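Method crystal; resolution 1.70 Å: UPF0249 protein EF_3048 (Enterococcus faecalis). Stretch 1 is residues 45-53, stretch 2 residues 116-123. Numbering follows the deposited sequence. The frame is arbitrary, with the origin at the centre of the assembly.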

ATOM      1  N   PHE A  45      -7.325  18.511  -6.886  1.00 21.31           N
ATOM      2  CA  PHE A  45      -7.527  17.372  -7.787  1.00 21.91           C
ATOM      3  C   PHE A  45      -6.581  16.198  -7.592  1.00 15.85           C
ATOM      4  O   PHE A  45      -7.007  15.054  -7.496  1.00 21.29           O
ATOM      5  N   LEU A  46      -5.272  16.472  -7.585  1.00 17.04           N
ATOM      6  CA  LEU A  46      -4.297  15.398  -7.518  1.00 16.86           C
ATOM      7  C   LEU A  46      -4.385  14.690  -6.184  1.00 19.14           C
ATOM      8  O   LEU A  46      -4.301  13.455  -6.091  1.00 26.22           O
ATOM      9  N   GLU A  47      -4.607  15.432  -5.115  1.00 21.99           N
ATOM     10  CA  GLU A  47      -4.823  14.773  -3.812  1.00 22.36           C
ATOM     11  C   GLU A  47      -6.006  13.833  -3.847  1.00 22.02           C
ATOM     12  O   GLU A  47      -6.011  12.699  -3.350  1.00 24.57           O
ATOM     13  N   ALA A  48      -7.094  14.293  -4.460  1.00 16.98           N
ATOM     14  CA  ALA A  48      -8.278  13.461  -4.602  1.00 18.87           C
ATOM     15  C   ALA A  48      -7.970  12.185  -5.359  1.00 21.37           C
ATOM     16  O   ALA A  48      -8.391  11.065  -5.038  1.00 18.46           O
HETATM   17  N   MSE A  49      -7.184  12.315  -6.438  1.00 21.86           N
HETATM   18  CA  MSE A  49      -6.903  11.139  -7.246  1.00 18.09           C
HETATM   19  C   MSE A  49      -6.019  10.166  -6.479  1.00 18.30           C
HETATM   20  O   MSE A  49      -6.169   8.950  -6.571  1.00 19.71           O
ATOM     21  N   GLU A  50      -5.107  10.702  -5.664  1.00 17.54           N
ATOM     22  CA  GLU A  50      -4.306   9.842  -4.783  1.00 19.06           C
ATOM     23  C   GLU A  50      -5.188   9.129  -3.761  1.00 15.90           C
ATOM     24  O   GLU A  50      -5.051   7.915  -3.529  1.00 19.27           O
ATOM     25  N   SER A  51      -6.109   9.826  -3.130  1.00 19.39           N
ATOM     26  CA  SER A  51      -6.998   9.189  -2.149  1.00 17.92           C
ATOM     27  C   SER A  51      -7.793   8.059  -2.769  1.00 18.53           C
ATOM     28  O   SER A  51      -8.031   6.953  -2.276  1.00 18.39           O
ATOM     29  N   ALA A  52      -8.252   8.336  -4.013  1.00 17.33           N
ATOM     30  CA  ALA A  52      -8.972   7.248  -4.690  1.00 19.19           C
ATOM     31  C   ALA A  52      -8.097   6.032  -4.918  1.00 17.44           C
ATOM     32  O   ALA A  52      -8.534   4.893  -4.745  1.00 20.60           O
ATOM     33  N   ARG A  53      -6.867   6.263  -5.345  1.00 18.35           N
ATOM     34  CA  ARG A  53      -5.952   5.184  -5.637  1.00 21.58           C
ATOM     35  C   ARG A  53      -5.740   4.291  -4.407  1.00 16.25           C
ATOM     36  O   ARG A  53      -5.686   3.090  -4.545  1.00 22.24           O
ATOM     37  N   SER A 116      -4.621  17.889 -18.202  1.00 20.45           N
ATOM     38  CA  SER A 116      -4.380  18.125 -16.789  1.00 19.66           C
ATOM     39  C   SER A 116      -4.867  16.924 -15.966  1.00 24.60           C
ATOM     40  O   SER A 116      -4.133  16.518 -15.075  1.00 20.10           O
ATOM     41  N   PHE A 117      -6.044  16.397 -16.264  1.00 21.29           N
ATOM     42  CA  PHE A 117      -6.495  15.178 -15.608  1.00 16.00           C
ATOM     43  C   PHE A 117      -5.411  14.109 -15.695  1.00 23.65           C
ATOM     44  O   PHE A 117      -5.137  13.415 -14.705  1.00 22.10           O
HETATM   45  N   MSE A 118      -4.880  13.930 -16.906  1.00 20.15           N
HETATM   46  CA  MSE A 118      -3.994  12.778 -17.115  1.00 24.24           C
HETATM   47  C   MSE A 118      -2.650  12.958 -16.414  1.00 21.14           C
HETATM   48  O   MSE A 118      -1.855  12.020 -16.363  1.00 22.75           O
ATOM     49  N   LYS A 119      -2.376  14.111 -15.828  1.00 18.74           N
ATOM     50  CA  LYS A 119      -1.213  14.291 -14.949  1.00 25.52           C
ATOM     51  C   LYS A 119      -1.353  13.428 -13.691  1.00 25.04           C
ATOM     52  O   LYS A 119      -0.363  13.165 -12.999  1.00 23.20           O
ATOM     53  N   SER A 120      -2.559  12.944 -13.425  1.00 22.88           N
ATOM     54  CA  SER A 120      -2.818  11.989 -12.354  1.00 20.83           C
ATOM     55  C   SER A 120      -2.252  10.606 -12.644  1.00 24.24           C
ATOM     56  O   SER A 120      -2.336   9.678 -11.826  1.00 24.81           O
ATOM     57  N   GLY A 121      -1.695  10.420 -13.839  1.00 22.69           N
ATOM     58  CA  GLY A 121      -1.263   9.152 -14.373  1.00 25.30           C
ATOM     59  C   GLY A 121      -2.353   8.243 -14.893  1.00 24.89           C
ATOM     60  O   GLY A 121      -2.094   7.099 -15.295  1.00 30.50           O
ATOM     61  N   ARG A 122      -3.578   8.694 -14.933  1.00 24.90           N
ATOM     62  CA  ARG A 122      -4.762   7.947 -15.278  1.00 23.99           C
ATOM     63  C   ARG A 122      -5.529   8.646 -16.417  1.00 27.59           C
ATOM     64  O   ARG A 122      -5.641   9.860 -16.436  1.00 23.12           O
ATOM     65  N   ARG A 123      -6.044   7.800 -17.306  1.00 23.87           N
ATOM     66  CA  ARG A 123      -6.925   8.304 -18.356  1.00 23.57           C
ATOM     67  C   ARG A 123      -8.319   8.476 -17.795  1.00 16.33           C
ATOM     68  O   ARG A 123      -8.787   7.546 -17.124  1.00 20.20           O
TER

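Which side chains of the 45-53 helix face the other stretch? Phe45, Met49 and Ala52 point their CA-to-CB bonds toward it, the spacing expected of one face of a helix. Leu46 starts out sideways, but its m,t rotamer brings CD2 to 3.7 Å from Ser120 CA, so its end joins the contact. Glu50 points away: its t,p rotamer sets the carboxylate beside Arg53, where Arg53 NE donates to Glu50 OE1 at 2.8 Å and Arg53 NH2 to Glu50 OE2 at 2.7 Å, both bonds belonging to one Glu50-Arg53 salt bridge, whose closest pair is Arg53 NH2 and Glu50 OE2. Arg53, with chi3 at 71° after two t angles, has its end leading away from the second stretch, at Glu50.

How do the two phenylalanines meet? Both have chi1 in t, and although the CA-to-CB bond of Phe117 runs sideways, its ring still comes near, with Phe45 CZ 3.7 Å from Phe117 CD2. The ring planes lie at 50° with centroids 5.4 Å apart, an oblique pairing. Phe45 also reaches the backbone of the second stretch: its CZ lies 3.5 Å from Phe117 O, which sits at the ring edge near its plane. Ser120 CB approaches the same ring, 3.9 Å from Phe45 CE2.

What does the selenomethionine at Met49 do? Its chi angles are all m, a bent course that carries the methyl group to where it touches three residues of the second stretch. Met49 CE lies 3.9 Å from Phe117 CZ, 3.7 Å from Ser120 OG and 3.8 Å from Arg122 CD, while Met49 SE is 5.0 Å from the centroid of the Phe117 ring, again obliquely. Met49 has the largest covered area of any residue here, 71 Å².

Why can a serine sit among these apolar groups? Ser120 points toward the helix, yet its p rotamer (chi1 80°) turns the hydroxyl back to its own stretch: Ser120 OG donates to Phe117 O at 2.8 Å and accepts from Arg122 N at 3.3 Å. The polar atom is satisfied locally, leaving CB to pack against Phe45 and Leu46.

What polar link joins the stretches, given that no direct hydrogen bond crosses between them? Arg122 points toward the helix, with chi1 (-98°) and chi3 (102°) both between wells, and its chain, kinked at chi3, places NH1 4.4 Å from Ala52 CB. One water bridges the gap, accepting from Arg122 NH1 at 2.8 Å and donating to Met49 O at 2.9 Å. Arg122 NH2 is hydrogen-bonded elsewhere in the structure.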

ATOM      1  CB  PHE A  45      -7.392  17.839  -9.241  1.00 20.98           C
ATOM      2  CG  PHE A  45      -7.305  16.726 -10.264  1.00 19.89           C
ATOM      3  CD1 PHE A  45      -8.413  15.951 -10.560  1.00 25.46           C
ATOM      4  CD2 PHE A  45      -6.113  16.484 -10.906  1.00 22.37           C
ATOM      5  CE1 PHE A  45      -8.320  14.926 -11.499  1.00 17.25           C
ATOM      6  CE2 PHE A  45      -6.002  15.483 -11.858  1.00 18.54           C
ATOM      7  CZ  PHE A  45      -7.128  14.729 -12.145  1.00 16.43           C
ATOM      8  CB  LEU A  46      -2.904  15.959  -7.844  1.00 25.94           C
ATOM      9  CG  LEU A  46      -2.578  16.222  -9.310  1.00 27.57           C
ATOM     10  CD1 LEU A  46      -1.127  16.683  -9.471  1.00 33.68           C
ATOM     11  CD2 LEU A  46      -2.774  15.009 -10.202  1.00 25.39           C
ATOM     12  CB  GLU A  47      -5.023  15.840  -2.732  1.00 26.52           C
ATOM     13  CG  GLU A  47      -3.768  16.662  -2.488  1.00 34.70           C
ATOM     14  CD  GLU A  47      -4.036  17.907  -1.669  1.00 41.49           C
ATOM     15  OE1 GLU A  47      -5.206  18.147  -1.327  1.00 36.92           O
ATOM     16  OE2 GLU A  47      -3.058  18.629  -1.379  1.00 50.47           O
ATOM     17  CB  ALA A  48      -9.376  14.267  -5.295  1.00 24.42           C
HETATM   18  CB  MSE A  49      -6.286  11.606  -8.581  1.00 23.65           C
HETATM   19  CG  MSE A  49      -7.274  12.430  -9.400  1.00 23.42           C
HETATM   20 SE   MSE A  49      -8.702  11.515 -10.019  0.75 19.32          SE
HETATM   21  CE  MSE A  49      -7.878  10.256 -10.993  1.00 27.61           C
ATOM     22  CB  GLU A  50      -3.253  10.693  -4.065  1.00 24.08           C
ATOM     23  CG  GLU A  50      -2.442  10.023  -2.978  1.00 30.28           C
ATOM     24  CD  GLU A  50      -1.751   8.741  -3.368  1.00 41.22           C
ATOM     25  OE1 GLU A  50      -1.532   8.474  -4.569  1.00 34.09           O
ATOM     26  OE2 GLU A  50      -1.410   7.974  -2.440  1.00 52.05           O
ATOM     27  CB  SER A  51      -7.930  10.244  -1.549  1.00 17.83           C
ATOM     28  OG  SER A  51      -8.763   9.709  -0.547  1.00 27.40           O
ATOM     29  CB  ALA A  52      -9.548   7.795  -6.003  1.00 20.62           C
ATOM     30  CB  ARG A  53      -4.591   5.713  -6.070  1.00 23.05           C
ATOM     31  CG  ARG A  53      -3.556   4.656  -6.379  1.00 23.38           C
ATOM     32  CD  ARG A  53      -2.191   5.260  -6.698  1.00 29.56           C
ATOM     33  NE  ARG A  53      -1.562   5.834  -5.512  1.00 31.12           N
ATOM     34  CZ  ARG A  53      -0.729   5.230  -4.682  1.00 37.16           C
ATOM     35  NH1 ARG A  53      -0.348   3.969  -4.848  1.00 38.03           N
ATOM     36  NH2 ARG A  53      -0.252   5.905  -3.643  1.00 33.12           N
ATOM     37  CB  SER A 116      -5.032  19.406 -16.306  1.00 20.06           C
ATOM     38  OG  SER A 116      -4.463  20.521 -16.970  1.00 23.68           O
ATOM     39  CB  PHE A 117      -7.780  14.649 -16.242  1.00 19.49           C
ATOM     40  CG  PHE A 117      -8.425  13.430 -15.615  1.00 17.50           C
ATOM     41  CD1 PHE A 117      -8.015  12.131 -15.782  1.00 20.88           C
ATOM     42  CD2 PHE A 117      -9.521  13.634 -14.779  1.00 23.24           C
ATOM     43  CE1 PHE A 117      -8.591  11.043 -15.153  1.00 18.76           C
ATOM     44  CE2 PHE A 117     -10.133  12.570 -14.144  1.00 17.77           C
ATOM     45  CZ  PHE A 117      -9.676  11.281 -14.321  1.00 17.81           C
HETATM   46  CB  MSE A 118      -3.854  12.447 -18.619  1.00 26.70           C
HETATM   47  CG  MSE A 118      -5.157  11.817 -19.114  1.00 39.58           C
HETATM   48 SE   MSE A 118      -5.254  11.305 -20.857  0.75 29.04          SE
HETATM   49  CE  MSE A 118      -4.431  12.644 -21.632  1.00  9.01           C
ATOM     50  CB  LYS A 119      -1.026  15.766 -14.599  1.00 25.34           C
ATOM     51  CG  LYS A 119      -0.554  16.597 -15.792  1.00 27.62           C
ATOM     52  CD  LYS A 119      -0.244  18.043 -15.441  1.00 37.48           C
ATOM     53  CE  LYS A 119      -0.434  18.919 -16.672  1.00 45.80           C
ATOM     54  NZ  LYS A 119      -0.202  20.359 -16.375  1.00 64.13           N
ATOM     55  CB  SER A 120      -4.336  11.937 -12.171  1.00 21.30           C
ATOM     56  OG  SER A 120      -4.936  11.106 -13.149  1.00 23.17           O
ATOM     57  CB  ARG A 122      -5.759   7.793 -14.146  1.00 28.51           C
ATOM     58  CG  ARG A 122      -5.799   6.541 -13.302  1.00 41.04           C
ATOM     59  CD  ARG A 122      -6.719   6.804 -12.109  1.00 39.88           C
ATOM     60  NE  ARG A 122      -8.043   6.204 -12.246  1.00 29.33           N
ATOM     61  CZ  ARG A 122      -8.868   5.897 -11.255  1.00 40.32           C
ATOM     62  NH1 ARG A 122      -8.532   6.129  -9.988  1.00 31.30           N
ATOM     63  NH2 ARG A 122     -10.056   5.344 -11.509  1.00 37.37           N
ATOM     64  CB  ARG A 123      -6.929   7.282 -19.498  1.00 26.41           C
ATOM     65  CG  ARG A 123      -7.532   7.786 -20.800  1.00 31.58           C
ATOM     66  CD  ARG A 123      -7.138   6.827 -21.934  1.00 25.07           C
ATOM     67  NE  ARG A 123      -7.468   7.502 -23.190  1.00 25.47           N
ATOM     68  CZ  ARG A 123      -6.608   8.204 -23.908  1.00 21.52           C
ATOM     69  NH1 ARG A 123      -5.332   8.396 -23.611  1.00 25.58           N
ATOM     70  NH2 ARG A 123      -7.078   8.750 -25.027  1.00 27.91           N
TER
HETATM   71  O   HOH W   1      -6.299   7.660  -9.119  1.00 23.38           O